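Local coordinates for cell surface protein (Putative S-layer protein) (Clostridioides difficile R20291, PDB 5NJL), which sits on the bacterial cell surface, probably in the S-layer of the cell wall, and shows cell adhesion in vitro, at residues S131-S134 and A135-K138; I111-K114 and A115-E118; K97-N100 and S101-S105; G45-L48 and S49-K52; Y264-A267 and S268-I272. All coordinates share one frame; numbering follows the deposited sequence.

In the fold
Read from the N terminus, the five contacts follow one another in series; none nests in or crosses another, and each is a local turn or cap. Contact 4 closes the loop between strands 40-45 and 52-54 in the five-stranded sheet. Contact 3 starts helix 101-115 and contact 2 lies near the C-terminal end of that helix, their centres about 19 Å apart. Contact 1 then turns strand 126-133 back into 138-145 and touches contact 3, which ties this hairpin to the start of the helix. Far off, with its centre about 65 Å from that of contact 1, contact 5 closes the hairpin 258-265/271-278 in another sheet of this elongated chain.

Contact 1: residues S131-S134 and A135-K138; sequences SYDS and AKDK
Tyr132 and Asp137 meet edge-on across the turn. The OH of Tyr132 donates to OD1 of Asp137 over 2.6 Å; this oxygen lies at the edge of the ring, near its plane, and is met on its anti side, somewhat out of the carboxylate plane. The carboxylate itself is turned 76° against the ring. Asp133 bends over the backbone of the turn. Its carboxylate, swung away from its own N (chi1 -171°), offers OD1 to Lys136 N at 2.9 Å, a nearly straight bond arriving from above the carboxylate plane. A weak bond from Ala135 N reaches the same oxygen. The aliphatic part of Lys136 slants past this carboxylate, CD coming to 3.8 Å from Asp133 OD2. In the backbone, Asp133 N donates to Lys138 O at 2.9 Å, and Asp133 O receives two weak bonds, from Asp137 N and Lys138 N. Two residues thus face one: a G1 beta bulge, with Asp137 at a positive phi of 62°. The turn closes the hairpin of strands 126-133 and 138-145. Helix 101-115 packs against it, with Leu104, Ser105 and Ala108 touching the Tyr132 side chain and Ser101 OG hydrogen-bonded to Asp137 OD1.

Contact 2: residues I111-K114 and A115-E118; sequences ITEK and AKTE
Ala115 and Ile111 are joined by a regular helical bond, Ala115 N donating to Ile111 O at 2.8 Å. The methyl of Ala115 lies against the same carbonyl, its CB 3.4 Å from Ile111 O. At Lys116 the backbone changes partner: its N donates three residues back, to Glu113 O at 3.2 Å. The extended Lys116 side chain then runs back over the turn and crosses the side chain of Glu113. Glu113 starts out trans to its main-chain nitrogen (chi1 -176°) and bends at chi2 (68°), which brings its carboxylate round to the lysine; Glu113 OE2 and Lys116 NZ form a salt bridge at 3.4 Å, weak as a hydrogen bond. Thr117 N also reaches three residues back, to Lys114 O at 3.2 Å. Glu118 N shares that acceptor at 2.8 Å, lying almost straight out from the carbonyl where Thr117 N sits above its plane. Beyond it the bent Glu118 side chain folds back, CG 3.9 Å from CB of Lys114, and its OE1 is hydrogen-bonded to Asn120 ND2. Tyr123 of helix 122-125 covers the side formed by Ile111, Lys114, Ala115 and Glu118. Two donors thus share Lys114 O, so its carbonyl is well satisfied by the backbone that follows. The long Glu113-Lys116 pair lies among exposed side chains, and its contribution is probably modest beside that of these backbone bonds.

Contact 3: residues K97-N100 and S101-S105; sequences KYEN and SADLS. With SO4 (sulfate ion), chain L; SO4 (sulfate ion), chain U.
Leu104 lays its CD2 methyl over one face of the Tyr98 ring, a CH-pi contact 4.0 Å from the ring centroid, and this is the close-packed side of the helix start. The two side chains cross at about a right angle, and the methyl comes down nearest CG, 3.6 Å from that atom of Tyr98. The OH of Tyr98, a buried residue, is hydrogen-bonded to Glu107 OE1 and Ile164 N. Next to the ring, Asp103 CB lies at its edge. The Asp103 carboxylate turns back to the loop, where OD2 uses its anti lone pair to accept from Glu99 N at 2.8 Å. Asn100 is the N-cap: a chi1 of 50° tucks its amide over the main chain and places OD1 before Asp103 N at 3.0 Å. Side chain and backbone thus hold each other across the first turn, Asn100 gripping Asp103 N and Asp103 gripping Glu99 N.

The outer side is looser and polar. Asn100 ND2 donates to O2 of one sulfate at 2.9 Å. A weak second bond runs from the same amide to another oxygen of that ion. A second sulfate accepts from Ser101 N through O4, also at 2.9 Å. Both ions probably come from the crystallisation liquor, and their place at a helix N terminus is consistent with its partial positive charge. On the protein side, helix 101-115 packs along strand 126-133, Ser101 and Leu104 touch Ile159, and Tyr98 lies on Lys163 with its backbone hydrogen-bonded to Gly160 and Asp161.

Contact 4: residues G45-L48 and S49-K52; sequences GETL and SKLK
Thr47 and Lys50 close the turn through the backbone: Lys50 N donates to Thr47 O at 3.0 Å. Inside it Thr47 turns its hydroxyl back over the chain. A chi1 of 67° holds OG1 above its own peptide units, where it takes a weak bond from Ser49 N at 3.3 Å, of the kind seen in ST turns. The Lys50 side chain passes obliquely by the same hydroxyl, with CG the closest of its carbons to OG1.

Two waters bridge the two arms of the loop. One accepts from Glu46 N at 2.7 Å and donates to Lys50 O. The other donates to Leu48 O at 2.6 Å and accepts from Leu51 N at 3.0 Å. Gly45 CA also makes a CA-H...O contact with Lys50 O, the glycine backbone lying so directly against that carbonyl that a CB here would clash with its oxygen.

The charged pair is long and probably contributes little: Lys50 bends at chi3 and brings NZ to 3.7 Å from Glu46 OE1, among exposed side chains.

The apolar contact joins CD2 of Leu48 to CD1 of Leu51 at 4.2 Å. Separately, Leu51 CD2 packs on the backbone, 3.5 Å from Thr47 O. Both leucines rest on Ile74 of strand 72-79, and Leu51 touches Thr76 as well. Thr47 to Lys50 is a type I beta turn, set in the loop of the beta hairpin formed by strands 40-45 and 52-54, the second of which is the outermost strand of the mixed sheet in this chain.

Contact 5: residues Y264-A267 and S268-I272; sequences YTDA and SGKAI
Tyr264 and Ile272 form an antiparallel hydrogen-bonded pair, Tyr264 N to Ile272 O at 3.0 Å and Ile272 N to Tyr264 O at 2.8 Å, and beyond the non-hydrogen-bonded pair Thr265-Ala271 the backbone closes a type I turn from Asp266 to Gly269, with Gly269 N to Asp266 O at 3.0 Å and Asp266 N to Lys270 O at 2.9 Å. On the face of the sheet that carries Tyr264 and Ile272, the isoleucine lies alongside the tyrosine and covers one face of its ring, CB 3.9 Å from the centroid in a CH-pi contact. CG2 of Ile272 presses on the ring at Tyr264 CE1, 3.6 Å away. The Asp266 side chain folds inward (chi1 77°), which turns OD1 into the loop. There it receives Ser268 OG at 2.8 Å on the syn side and Lys270 N at 3.0 Å from above the carboxylate plane, besides a weak bond from Ser268 N. OD1 thus ties Ser268 and Lys270 to Asp266 inside the turn. Thr265 lays CG2 on Gly269. The hairpin joins strands 258-265 and 271-278. Strand 215-219 runs beside the latter, the backbones of Asp215 and Ala271 hydrogen-bonded; the Thr265 backbone is hydrogen-bonded to that of Thr241, and Asn70 ND2 reaches Ile272 O from a loop.

Contact 1: residues S131-S134 and A135-K138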
loop_
_atom_site.group_PDB
_atom_site.type_symbol
_atom_site.label_atom_id
_atom_site.label_comp_id
_atom_site.label_asym_id
_atom_site.label_seq_id
_atom_site.Cartn_x
_atom_site.Cartn_y
_atom_site.Cartn_z
ATOM N N SER A 131 -17.908 14.996 22.785
ATOM C CA SER A 131 -18.642 13.770 23.078
ATOM C C SER A 131 -18.433 12.758 21.963
ATOM O O SER A 131 -18.502 13.120 20.799
ATOM C CB SER A 131 -20.144 14.058 23.206
ATOM O OG SER A 131 -20.460 15.077 24.154
ATOM N N TYR A 132 -18.181 11.489 22.303
ATOM C CA TYR A 132 -18.192 10.421 21.304
ATOM C C TYR A 132 -19.527 9.699 21.462
ATOM O O TYR A 132 -19.820 9.139 22.507
ATOM C CB TYR A 132 -16.986 9.447 21.384
ATOM C CG TYR A 132 -17.247 8.242 20.495
ATOM C CD1 TYR A 132 -17.349 8.388 19.121
ATOM C CD2 TYR A 132 -17.509 6.972 21.039
ATOM C CE1 TYR A 132 -17.649 7.315 18.290
ATOM C CE2 TYR A 132 -17.798 5.881 20.210
ATOM C CZ TYR A 132 -17.873 6.057 18.835
ATOM O OH TYR A 132 -18.202 5.002 17.990
ATOM N N ASP A 133 -20.363 9.799 20.446
ATOM C CA ASP A 133 -21.662 9.167 20.432
ATOM C C ASP A 133 -21.449 7.786 19.829
ATOM O O ASP A 133 -21.250 7.662 18.615
ATOM C CB ASP A 133 -22.654 9.995 19.630
ATOM C CG ASP A 133 -24.096 9.482 19.754
ATOM O OD1 ASP A 133 -24.352 8.288 19.486
ATOM O OD2 ASP A 133 -24.980 10.276 20.096
ATOM N N SER A 134 -21.452 6.770 20.705
ATOM C CA SER A 134 -21.264 5.358 20.330
ATOM C C SER A 134 -22.274 4.865 19.323
ATOM O O SER A 134 -21.957 4.031 18.491
ATOM C CB SER A 134 -21.388 4.451 21.559
ATOM O OG SER A 134 -20.423 4.768 22.535
ATOM N N ALA A 135 -23.494 5.367 19.418
ATOM C CA ALA A 135 -24.580 4.903 18.568
ATOM C C ALA A 135 -24.461 5.422 17.141
ATOM O O ALA A 135 -24.575 4.641 16.197
ATOM C CB ALA A 135 -25.916 5.313 19.152
ATOM N N LYS A 136 -24.289 6.739 16.999
ATOM C CA LYS A 136 -24.178 7.402 15.679
ATOM C C LYS A 136 -22.784 7.288 15.069
ATOM O O LYS A 136 -22.610 7.573 13.890
ATOM C CB LYS A 136 -24.480 8.893 15.788
ATOM C CG LYS A 136 -25.894 9.249 16.192
ATOM C CD LYS A 136 -26.034 10.748 16.445
ATOM C CE LYS A 136 -25.735 11.590 15.207
ATOM N NZ LYS A 136 -26.091 13.026 15.400
ATOM N N ASP A 137 -21.798 6.942 15.897
ATOM C CA ASP A 137 -20.412 6.873 15.500
ATOM C C ASP A 137 -19.857 8.243 15.033
ATOM O O ASP A 137 -19.239 8.358 13.971
ATOM C CB ASP A 137 -20.268 5.812 14.407
ATOM C CG ASP A 137 -18.944 5.170 14.404
ATOM O OD1 ASP A 137 -18.181 5.295 15.384
ATOM O OD2 ASP A 137 -18.672 4.513 13.390
ATOM N N LYS A 138 -20.069 9.260 15.869
ATOM C CA LYS A 138 -19.628 10.627 15.596
ATOM C C LYS A 138 -18.957 11.271 16.808
ATOM O O LYS A 138 -19.327 10.986 17.953
ATOM C CB LYS A 138 -20.834 11.486 15.199
ATOM C CG LYS A 138 -21.565 11.026 13.941
ATOM C CD LYS A 138 -20.694 11.062 12.697
ATOM C CE LYS A 138 -21.459 10.529 11.481
ATOM N NZ LYS A 138 -20.592 10.400 10.273
#

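Contact 2: residues I111-K114 and A115-E118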
loop_
_atom_site.group_PDB
_atom_site.type_symbol
_atom_site.label_atom_id
_atom_site.label_comp_id
_atom_site.label_asym_id
_atom_site.label_seq_id
_atom_site.Cartn_x
_atom_site.Cartn_y
_atom_site.Cartn_z
ATOM N N ILE A 111 -9.696 16.027 23.821
ATOM C CA ILE A 111 -10.268 17.376 23.887
ATOM C C ILE A 111 -10.800 17.694 25.300
ATOM O O ILE A 111 -10.545 18.787 25.840
ATOM C CB ILE A 111 -11.375 17.581 22.834
ATOM C CG1 ILE A 111 -10.754 17.563 21.423
ATOM C CG2 ILE A 111 -12.083 18.917 23.071
ATOM C CD1 ILE A 111 -11.779 17.461 20.297
ATOM N N THR A 112 -11.505 16.740 25.888
ATOM C CA THR A 112 -12.082 16.913 27.232
ATOM C C THR A 112 -10.944 17.205 28.239
ATOM O O THR A 112 -11.035 18.133 29.045
ATOM C CB THR A 112 -12.895 15.667 27.611
ATOM O OG1 THR A 112 -13.965 15.509 26.682
ATOM C CG2 THR A 112 -13.463 15.737 29.022
ATOM N N GLU A 113 -9.840 16.464 28.122
ATOM C CA GLU A 113 -8.672 16.688 28.980
ATOM C C GLU A 113 -8.007 18.028 28.679
ATOM O O GLU A 113 -7.748 18.798 29.590
ATOM C CB GLU A 113 -7.682 15.521 28.860
ATOM C CG GLU A 113 -6.470 15.599 29.794
ATOM C CD GLU A 113 -6.801 15.429 31.278
ATOM O OE1 GLU A 113 -5.907 15.726 32.108
ATOM O OE2 GLU A 113 -7.930 15.000 31.633
ATOM N N LYS A 114 -7.754 18.325 27.411
ATOM C CA LYS A 114 -7.175 19.611 27.036
ATOM C C LYS A 114 -8.001 20.818 27.496
ATOM O O LYS A 114 -7.418 21.830 27.865
ATOM C CB LYS A 114 -6.954 19.722 25.522
ATOM C CG LYS A 114 -5.713 19.033 24.996
ATOM C CD LYS A 114 -5.754 19.042 23.473
ATOM C CE LYS A 114 -4.392 18.846 22.828
ATOM N NZ LYS A 114 -3.911 17.453 22.955
ATOM N N ALA A 115 -9.329 20.706 27.491
ATOM C CA ALA A 115 -10.188 21.830 27.875
ATOM C C ALA A 115 -10.018 22.252 29.331
ATOM O O ALA A 115 -10.268 23.408 29.659
ATOM C CB ALA A 115 -11.653 21.522 27.606
ATOM N N LYS A 116 -9.595 21.328 30.188
ATOM C CA LYS A 116 -9.312 21.659 31.595
ATOM C C LYS A 116 -8.227 22.723 31.794
ATOM O O LYS A 116 -8.303 23.483 32.758
ATOM C CB LYS A 116 -8.933 20.404 32.374
ATOM C CG LYS A 116 -10.093 19.445 32.550
ATOM C CD LYS A 116 -9.642 18.140 33.158
ATOM C CE LYS A 116 -10.813 17.179 33.222
ATOM N NZ LYS A 116 -10.366 15.880 33.786
ATOM N N THR A 117 -7.235 22.773 30.906
ATOM C CA THR A 117 -6.086 23.682 31.067
ATOM C C THR A 117 -5.733 24.566 29.890
ATOM O O THR A 117 -5.016 25.537 30.075
ATOM C CB THR A 117 -4.787 22.894 31.389
ATOM O OG1 THR A 117 -4.400 22.106 30.254
ATOM C CG2 THR A 117 -4.966 21.999 32.582
ATOM N N GLU A 118 -6.179 24.237 28.675
ATOM C CA GLU A 118 -5.756 24.996 27.493
ATOM C C GLU A 118 -6.099 26.467 27.546
ATOM O O GLU A 118 -7.198 26.848 27.975
ATOM C CB GLU A 118 -6.363 24.431 26.197
ATOM C CG GLU A 118 -5.535 23.369 25.530
ATOM C CD GLU A 118 -4.323 23.889 24.789
ATOM O OE1 GLU A 118 -4.139 25.118 24.601
ATOM O OE2 GLU A 118 -3.537 23.017 24.382
#

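Contact 3: residues K97-N100 and S101-S105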
loop_
_atom_site.group_PDB
_atom_site.type_symbol
_atom_site.label_atom_id
_atom_site.label_comp_id
_atom_site.label_asym_id
_atom_site.label_seq_id
_atom_site.Cartn_x
_atom_site.Cartn_y
_atom_site.Cartn_z
ATOM N N LYS A 97 -6.515 11.299 9.034
ATOM C CA LYS A 97 -7.947 11.145 9.201
ATOM C C LYS A 97 -8.315 10.211 10.362
ATOM O O LYS A 97 -7.540 9.329 10.733
ATOM C CB LYS A 97 -8.553 10.620 7.912
ATOM C CG LYS A 97 -8.367 11.538 6.706
ATOM C CD LYS A 97 -8.903 10.851 5.469
ATOM C CE LYS A 97 -9.149 11.836 4.331
ATOM N NZ LYS A 97 -9.408 11.077 3.080
ATOM N N TYR A 98 -9.515 10.401 10.910
ATOM C CA TYR A 98 -10.102 9.419 11.826
ATOM C C TYR A 98 -10.421 8.164 11.019
ATOM O O TYR A 98 -11.144 8.230 10.034
ATOM C CB TYR A 98 -11.367 9.988 12.503
ATOM C CG TYR A 98 -11.079 11.279 13.254
ATOM C CD1 TYR A 98 -10.414 11.250 14.468
ATOM C CD2 TYR A 98 -11.423 12.516 12.718
ATOM C CE1 TYR A 98 -10.137 12.410 15.155
ATOM C CE2 TYR A 98 -11.161 13.678 13.392
ATOM C CZ TYR A 98 -10.505 13.630 14.600
ATOM O OH TYR A 98 -10.185 14.759 15.253
ATOM N N GLU A 99 -9.870 7.023 11.413
ATOM C CA GLU A 99 -10.014 5.791 10.624
ATOM C C GLU A 99 -11.034 4.839 11.199
ATOM O O GLU A 99 -11.553 4.003 10.481
ATOM C CB GLU A 99 -8.653 5.103 10.479
ATOM C CG GLU A 99 -7.721 5.931 9.605
ATOM C CD GLU A 99 -6.356 5.311 9.368
ATOM O OE1 GLU A 99 -5.855 4.566 10.239
ATOM O OE2 GLU A 99 -5.774 5.594 8.299
ATOM N N ASN A 100 -11.356 4.984 12.483
ATOM C CA ASN A 100 -12.290 4.075 13.127
ATOM C C ASN A 100 -12.916 4.713 14.369
ATOM O O ASN A 100 -12.519 5.803 14.792
ATOM C CB ASN A 100 -11.544 2.781 13.505
ATOM C CG ASN A 100 -10.277 3.050 14.257
ATOM O OD1 ASN A 100 -10.265 3.807 15.222
ATOM N ND2 ASN A 100 -9.191 2.451 13.813
ATOM N N SER A 101 -13.876 4.010 14.947
ATOM C CA SER A 101 -14.576 4.444 16.152
ATOM C C SER A 101 -13.652 4.786 17.304
ATOM O O SER A 101 -13.877 5.799 17.987
ATOM C CB SER A 101 -15.607 3.390 16.566
ATOM O OG SER A 101 -16.597 3.250 15.536
ATOM N N ALA A 102 -12.584 4.008 17.489
ATOM C CA ALA A 102 -11.597 4.257 18.557
ATOM C C ALA A 102 -10.847 5.588 18.419
ATOM O O ALA A 102 -10.521 6.224 19.422
ATOM C CB ALA A 102 -10.594 3.104 18.655
ATOM N N ASP A 103 -10.551 5.994 17.192
ATOM C CA ASP A 103 -9.943 7.287 16.937
ATOM C C ASP A 103 -10.869 8.453 17.358
ATOM O O ASP A 103 -10.400 9.448 17.909
ATOM C CB ASP A 103 -9.624 7.458 15.441
ATOM C CG ASP A 103 -8.456 6.595 14.958
ATOM O OD1 ASP A 103 -7.659 6.105 15.788
ATOM O OD2 ASP A 103 -8.326 6.455 13.719
ATOM N N LEU A 104 -12.158 8.335 17.075
ATOM C CA LEU A 104 -13.127 9.371 17.473
ATOM C C LEU A 104 -13.256 9.430 19.003
ATOM O O LEU A 104 -13.248 10.500 19.596
ATOM C CB LEU A 104 -14.485 9.139 16.853
ATOM C CG LEU A 104 -14.519 9.191 15.330
ATOM C CD1 LEU A 104 -15.861 8.711 14.844
ATOM C CD2 LEU A 104 -14.235 10.575 14.794
ATOM N N SER A 105 -13.332 8.260 19.626
ATOM C CA SER A 105 -13.412 8.151 21.052
ATOM C C SER A 105 -12.193 8.726 21.746
ATOM O O SER A 105 -12.338 9.467 22.723
ATOM C CB SER A 105 -13.580 6.670 21.429
ATOM O OG SER A 105 -13.819 6.592 22.798
HETATM S S SO4 L . -9.334 -0.023 11.266
HETATM O O1 SO4 L . -8.142 -0.777 11.731
HETATM O O2 SO4 L . -9.001 1.415 11.143
HETATM O O3 SO4 L . -10.457 -0.225 12.219
HETATM O O4 SO4 L . -9.732 -0.524 9.932
HETATM S S SO4 U . -14.257 0.183 13.591
HETATM O O1 SO4 U . -12.913 -0.044 14.184
HETATM O O2 SO4 U . -14.306 -0.535 12.294
HETATM O O3 SO4 U . -15.267 -0.383 14.524
HETATM O O4 SO4 U . -14.553 1.635 13.334
#

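Contact 4: residues G45-L48 and S49-K52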
loop_
_atom_site.group_PDB
_atom_site.type_symbol
_atom_site.label_atom_id
_atom_site.label_comp_id
_atom_site.label_asym_id
_atom_site.label_seq_id
_atom_site.Cartn_x
_atom_site.Cartn_y
_atom_site.Cartn_z
ATOM N N GLY A 45 15.667 -5.961 -8.954
ATOM C CA GLY A 45 16.843 -6.767 -8.615
ATOM C C GLY A 45 16.611 -8.239 -8.931
ATOM O O GLY A 45 15.488 -8.644 -9.268
ATOM N N GLU A 46 17.671 -9.031 -8.823
ATOM C CA GLU A 46 17.588 -10.481 -9.102
ATOM C C GLU A 46 16.717 -11.191 -8.085
ATOM O O GLU A 46 16.005 -12.147 -8.438
ATOM C CB GLU A 46 18.983 -11.122 -9.118
ATOM C CG GLU A 46 19.825 -10.742 -10.333
ATOM C CD GLU A 46 21.328 -10.854 -10.087
ATOM O OE1 GLU A 46 21.744 -11.670 -9.228
ATOM O OE2 GLU A 46 22.094 -10.115 -10.747
ATOM N N THR A 47 16.778 -10.722 -6.830
ATOM C CA THR A 47 15.987 -11.279 -5.730
ATOM C C THR A 47 15.445 -10.169 -4.832
ATOM O O THR A 47 15.867 -9.012 -4.944
ATOM C CB THR A 47 16.853 -12.191 -4.843
ATOM O OG1 THR A 47 17.842 -11.398 -4.160
ATOM C CG2 THR A 47 17.551 -13.277 -5.695
ATOM N N LEU A 48 14.536 -10.538 -3.934
ATOM C CA LEU A 48 13.991 -9.600 -2.934
ATOM C C LEU A 48 15.036 -9.033 -1.975
ATOM O O LEU A 48 14.820 -7.962 -1.421
ATOM C CB LEU A 48 12.843 -10.234 -2.144
ATOM C CG LEU A 48 11.558 -10.444 -2.949
ATOM C CD1 LEU A 48 10.629 -11.442 -2.261
ATOM C CD2 LEU A 48 10.845 -9.123 -3.199
ATOM N N SER A 49 16.164 -9.718 -1.802
ATOM C CA SER A 49 17.282 -9.200 -1.005
ATOM C C SER A 49 18.292 -8.356 -1.782
ATOM O O SER A 49 19.248 -7.873 -1.192
ATOM C CB SER A 49 18.030 -10.363 -0.335
ATOM O OG SER A 49 17.157 -11.088 0.510
ATOM N N LYS A 50 18.110 -8.186 -3.092
ATOM C CA LYS A 50 19.068 -7.428 -3.896
ATOM C C LYS A 50 18.361 -6.356 -4.733
ATOM O O LYS A 50 18.755 -6.078 -5.863
ATOM C CB LYS A 50 19.876 -8.392 -4.778
ATOM C CG LYS A 50 20.628 -9.465 -3.993
ATOM C CD LYS A 50 21.299 -10.488 -4.899
ATOM C CE LYS A 50 22.556 -9.934 -5.552
ATOM N NZ LYS A 50 23.472 -11.031 -5.963
ATOM N N LEU A 51 17.319 -5.748 -4.172
ATOM C CA LEU A 51 16.548 -4.750 -4.898
ATOM C C LEU A 51 17.282 -3.412 -4.886
ATOM O O LEU A 51 17.924 -3.054 -3.905
ATOM C CB LEU A 51 15.160 -4.592 -4.283
ATOM C CG LEU A 51 14.237 -5.791 -4.323
ATOM C CD1 LEU A 51 12.973 -5.473 -3.543
ATOM C CD2 LEU A 51 13.912 -6.191 -5.752
ATOM N N LYS A 52 17.184 -2.681 -5.992
ATOM C CA LYS A 52 17.769 -1.350 -6.113
ATOM C C LYS A 52 16.750 -0.399 -6.706
ATOM O O LYS A 52 16.024 -0.769 -7.616
ATOM C CB LYS A 52 19.004 -1.416 -6.996
ATOM C CG LYS A 52 20.213 -1.939 -6.236
ATOM C CD LYS A 52 21.168 -2.728 -7.113
ATOM C CE LYS A 52 22.395 -3.137 -6.306
ATOM N NZ LYS A 52 23.116 -4.269 -6.947
HETATM O O HOH W 1 19.961 -7.652 -8.499
HETATM O O HOH W 2 16.405 -5.947 -1.316
#

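Contact 5: residues Y264-A267 and S268-I272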
loop_
_atom_site.group_PDB
_atom_site.type_symbol
_atom_site.label_atom_id
_atom_site.label_comp_id
_atom_site.label_asym_id
_atom_site.label_seq_id
_atom_site.Cartn_x
_atom_site.Cartn_y
_atom_site.Cartn_z
ATOM N N TYR A 264 14.234 -26.197 -16.277
ATOM C CA TYR A 264 15.059 -27.044 -17.131
ATOM C C TYR A 264 14.997 -26.581 -18.577
ATOM O O TYR A 264 14.101 -25.813 -18.969
ATOM C CB TYR A 264 14.633 -28.515 -17.003
ATOM C CG TYR A 264 13.281 -28.852 -17.595
ATOM C CD1 TYR A 264 12.118 -28.673 -16.861
ATOM C CD2 TYR A 264 13.165 -29.374 -18.891
ATOM C CE1 TYR A 264 10.884 -29.001 -17.388
ATOM C CE2 TYR A 264 11.926 -29.701 -19.426
ATOM C CZ TYR A 264 10.794 -29.506 -18.672
ATOM O OH TYR A 264 9.557 -29.824 -19.163
ATOM N N THR A 265 15.935 -27.088 -19.363
ATOM C CA THR A 265 15.956 -26.866 -20.801
ATOM C C THR A 265 15.392 -28.129 -21.476
ATOM O O THR A 265 15.879 -29.251 -21.211
ATOM C CB THR A 265 17.375 -26.552 -21.233
ATOM O OG1 THR A 265 17.791 -25.373 -20.545
ATOM C CG2 THR A 265 17.473 -26.300 -22.727
ATOM N N ASP A 266 14.355 -27.952 -22.303
ATOM C CA ASP A 266 13.654 -29.103 -22.874
ATOM C C ASP A 266 14.414 -29.649 -24.073
ATOM O O ASP A 266 15.505 -29.169 -24.408
ATOM C CB ASP A 266 12.152 -28.819 -23.131
ATOM C CG ASP A 266 11.877 -27.976 -24.389
ATOM O OD1 ASP A 266 12.784 -27.717 -25.233
ATOM O OD2 ASP A 266 10.695 -27.563 -24.528
ATOM N N ALA A 267 13.861 -30.683 -24.683
ATOM C CA ALA A 267 14.522 -31.367 -25.810
ATOM C C ALA A 267 14.880 -30.401 -26.955
ATOM O O ALA A 267 15.913 -30.573 -27.582
ATOM C CB ALA A 267 13.640 -32.504 -26.321
ATOM N N SER A 268 14.039 -29.389 -27.210
ATOM C CA SER A 268 14.282 -28.403 -28.292
ATOM C C SER A 268 15.215 -27.236 -27.907
ATOM O O SER A 268 15.515 -26.358 -28.736
ATOM C CB SER A 268 12.947 -27.830 -28.827
ATOM O OG SER A 268 12.262 -27.022 -27.868
ATOM N N GLY A 269 15.662 -27.229 -26.658
ATOM C CA GLY A 269 16.479 -26.174 -26.126
ATOM C C GLY A 269 15.685 -25.032 -25.503
ATOM O O GLY A 269 16.272 -23.992 -25.216
ATOM N N LYS A 270 14.381 -25.209 -25.276
ATOM C CA LYS A 270 13.535 -24.141 -24.731
ATOM C C LYS A 270 13.634 -24.119 -23.209
ATOM O O LYS A 270 13.591 -25.173 -22.560
ATOM C CB LYS A 270 12.062 -24.345 -25.140
ATOM C CG LYS A 270 11.127 -23.178 -24.800
ATOM C CD LYS A 270 9.785 -23.231 -25.544
ATOM C CE LYS A 270 9.807 -22.450 -26.856
ATOM N NZ LYS A 270 8.490 -22.459 -27.590
ATOM N N ALA A 271 13.700 -22.917 -22.644
ATOM C CA ALA A 271 13.728 -22.723 -21.188
ATOM C C ALA A 271 12.324 -22.917 -20.610
ATOM O O ALA A 271 11.354 -22.213 -21.005
ATOM C CB ALA A 271 14.217 -21.319 -20.875
ATOM N N ILE A 272 12.204 -23.862 -19.688
ATOM C CA ILE A 272 10.935 -24.232 -19.095
ATOM C C ILE A 272 11.026 -24.005 -17.592
ATOM O O ILE A 272 12.071 -24.255 -16.980
ATOM C CB ILE A 272 10.612 -25.722 -19.328
ATOM C CG1 ILE A 272 10.679 -26.091 -20.818
ATOM C CG2 ILE A 272 9.276 -26.106 -18.694
ATOM C CD1 ILE A 272 9.746 -25.348 -21.735
#